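Local coordinates for protein D-alanyl-D-alanine carboxypeptidase DacD (Escherichia coli, PDB 5FSR) that removes C-terminal D-alanine residues from sugar-peptide precursors of the cell wall, acting as a penicillin-binding serine DD-carboxypeptidase, at residues K163-E168 with A182-V187. Sequence-based numbering, arbitrary orientation.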
loop_
_atom_site.group_PDB
_atom_site.type_symbol
_atom_site.label_atom_id
_atom_site.label_comp_id
_atom_site.label_asym_id
_atom_site.label_seq_id
_atom_site.Cartn_x
_atom_site.Cartn_y
_atom_site.Cartn_z
ATOM N N LYS A 163 -12.278 2.074 7.413
ATOM C CA LYS A 163 -13.270 2.623 8.341
ATOM C C LYS A 163 -12.849 3.945 8.976
ATOM O O LYS A 163 -13.695 4.685 9.446
ATOM C CB LYS A 163 -13.586 1.609 9.452
ATOM C CG LYS A 163 -14.154 0.285 8.953
ATOM C CD LYS A 163 -15.635 0.371 8.634
ATOM C CE LYS A 163 -16.468 0.000 9.858
ATOM N NZ LYS A 163 -17.844 0.534 9.685
ATOM N N ASP A 164 -11.553 4.231 8.974
ATOM C CA ASP A 164 -11.001 5.456 9.529
ATOM C C ASP A 164 -10.709 6.487 8.449
ATOM O O ASP A 164 -10.076 7.487 8.739
ATOM C CB ASP A 164 -9.689 5.136 10.242
ATOM C CG ASP A 164 -9.834 4.016 11.246
ATOM O OD1 ASP A 164 -10.627 4.221 12.165
ATOM O OD2 ASP A 164 -9.173 2.943 11.107
ATOM N N THR A 165 -11.156 6.247 7.212
ATOM C CA THR A 165 -10.639 6.976 6.030
ATOM C C THR A 165 -11.718 7.820 5.300
ATOM O O THR A 165 -12.833 7.378 5.033
ATOM C CB THR A 165 -9.988 5.995 5.052
ATOM O OG1 THR A 165 -8.992 5.250 5.749
ATOM C CG2 THR A 165 -9.313 6.711 3.885
ATOM N N HIS A 166 -11.360 9.054 4.989
ATOM C CA HIS A 166 -12.218 9.945 4.180
ATOM C C HIS A 166 -11.362 10.925 3.382
ATOM O O HIS A 166 -10.382 11.479 3.879
ATOM C CB HIS A 166 -13.186 10.694 5.078
ATOM C CG HIS A 166 -14.150 11.547 4.330
ATOM N ND1 HIS A 166 -15.124 11.017 3.518
ATOM C CD2 HIS A 166 -14.289 12.894 4.268
ATOM C CE1 HIS A 166 -15.823 12.002 2.981
ATOM N NE2 HIS A 166 -15.342 13.149 3.432
ATOM N N PHE A 167 -11.731 11.125 2.124
ATOM C CA PHE A 167 -10.987 12.012 1.234
ATOM C C PHE A 167 -11.855 13.225 0.895
ATOM O O PHE A 167 -13.074 13.153 0.986
ATOM C CB PHE A 167 -10.559 11.231 -0.002
ATOM C CG PHE A 167 -9.621 10.101 0.284
ATOM C CD1 PHE A 167 -8.308 10.350 0.701
ATOM C CD2 PHE A 167 -10.034 8.786 0.172
ATOM C CE1 PHE A 167 -7.423 9.295 0.967
ATOM C CE2 PHE A 167 -9.150 7.729 0.467
ATOM C CZ PHE A 167 -7.851 7.986 0.840
ATOM N N GLU A 168 -11.201 14.339 0.572
ATOM C CA GLU A 168 -11.853 15.537 0.003
ATOM C C GLU A 168 -11.321 15.978 -1.358
ATOM O O GLU A 168 -12.084 16.476 -2.142
ATOM C CB GLU A 168 -11.757 16.728 0.958
ATOM C CG GLU A 168 -12.664 16.621 2.166
ATOM C CD GLU A 168 -12.617 17.862 3.029
ATOM O OE1 GLU A 168 -11.488 18.338 3.322
ATOM O OE2 GLU A 168 -13.714 18.361 3.407
ATOM N N ALA A 182 -2.851 4.397 10.044
ATOM C CA ALA A 182 -1.754 3.517 9.667
ATOM C C ALA A 182 -2.285 2.206 9.125
ATOM O O ALA A 182 -1.923 1.797 8.043
ATOM C CB ALA A 182 -0.816 3.275 10.859
ATOM N N TYR A 183 -3.186 1.579 9.876
ATOM C CA TYR A 183 -3.866 0.359 9.453
ATOM C C TYR A 183 -4.579 0.456 8.117
ATOM O O TYR A 183 -4.345 -0.373 7.251
ATOM C CB TYR A 183 -4.846 -0.109 10.550
ATOM C CG TYR A 183 -5.679 -1.319 10.217
ATOM C CD1 TYR A 183 -6.783 -1.218 9.437
ATOM C CD2 TYR A 183 -5.347 -2.577 10.717
ATOM C CE1 TYR A 183 -7.549 -2.319 9.147
ATOM C CE2 TYR A 183 -6.127 -3.698 10.454
ATOM C CZ TYR A 183 -7.236 -3.553 9.684
ATOM O OH TYR A 183 -7.983 -4.628 9.374
ATOM N N ASP A 184 -5.466 1.439 7.954
ATOM C CA ASP A 184 -6.149 1.651 6.646
ATOM C C ASP A 184 -5.203 1.787 5.453
ATOM O O ASP A 184 -5.499 1.293 4.404
ATOM C CB ASP A 184 -7.108 2.847 6.682
ATOM C CG ASP A 184 -8.353 2.562 7.483
ATOM O OD1 ASP A 184 -8.346 1.542 8.221
ATOM O OD2 ASP A 184 -9.335 3.353 7.404
ATOM N N LEU A 185 -4.044 2.397 5.646
ATOM C CA LEU A 185 -3.074 2.626 4.553
ATOM C C LEU A 185 -2.286 1.344 4.278
ATOM O O LEU A 185 -1.874 1.081 3.123
ATOM C CB LEU A 185 -2.120 3.801 4.892
ATOM C CG LEU A 185 -2.739 5.201 4.985
ATOM C CD1 LEU A 185 -1.779 6.252 5.559
ATOM C CD2 LEU A 185 -3.199 5.652 3.610
ATOM N N ALA A 186 -2.027 0.577 5.328
ATOM C CA ALA A 186 -1.542 -0.811 5.155
ATOM C C ALA A 186 -2.495 -1.645 4.293
ATOM O O ALA A 186 -2.064 -2.302 3.334
ATOM C CB ALA A 186 -1.340 -1.469 6.501
ATOM N N VAL A 187 -3.787 -1.563 4.598
ATOM C CA VAL A 187 -4.799 -2.291 3.834
ATOM C C VAL A 187 -4.916 -1.790 2.381
ATOM O O VAL A 187 -5.046 -2.602 1.427
ATOM C CB VAL A 187 -6.174 -2.278 4.541
ATOM C CG1 VAL A 187 -7.263 -2.991 3.710
ATOM C CG2 VAL A 187 -6.057 -2.942 5.897
#
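Asp184, in the first turn of helix 182-193, reaches into the bend at 163-165 and takes two hydrogen bonds on one carboxylate oxygen. Its OD2 accepts the backbone N of Asp164 at 2.9 Å, on the syn side and somewhat out of the carboxylate plane. The N-H...O angle of 144° makes this bond noticeably bent. The hydroxyl OG1 of Thr165 donates to the same Asp184 OD2 at 2.5 Å, and that oxygen receives it on its anti lone pair, away from OD1. With OG1 beside its own backbone N (chi1 -55°), the threonine hydroxyl faces Asp184 OD2. The two grips, from main chain and side chain, should fix the rotation of the carboxylate. The carboxylate of Asp164 also comes close: Asp164 OD2 lies 3.3 Å from Asp184 OD1, the carboxylate planes only 26° apart. Two acceptors this close would probably raise the proton affinity of the pair. Ser181 helps here: Asp184 N donates to Ser181 OG, which also makes a weak hydrogen bond with Asp164 OD2. The contact thus pins the loop that follows helix 146-159 to the start of helix 182-193, whose Ala182 and Ala186 pack on strands 39-44 and 253-262 of the antiparallel sheet.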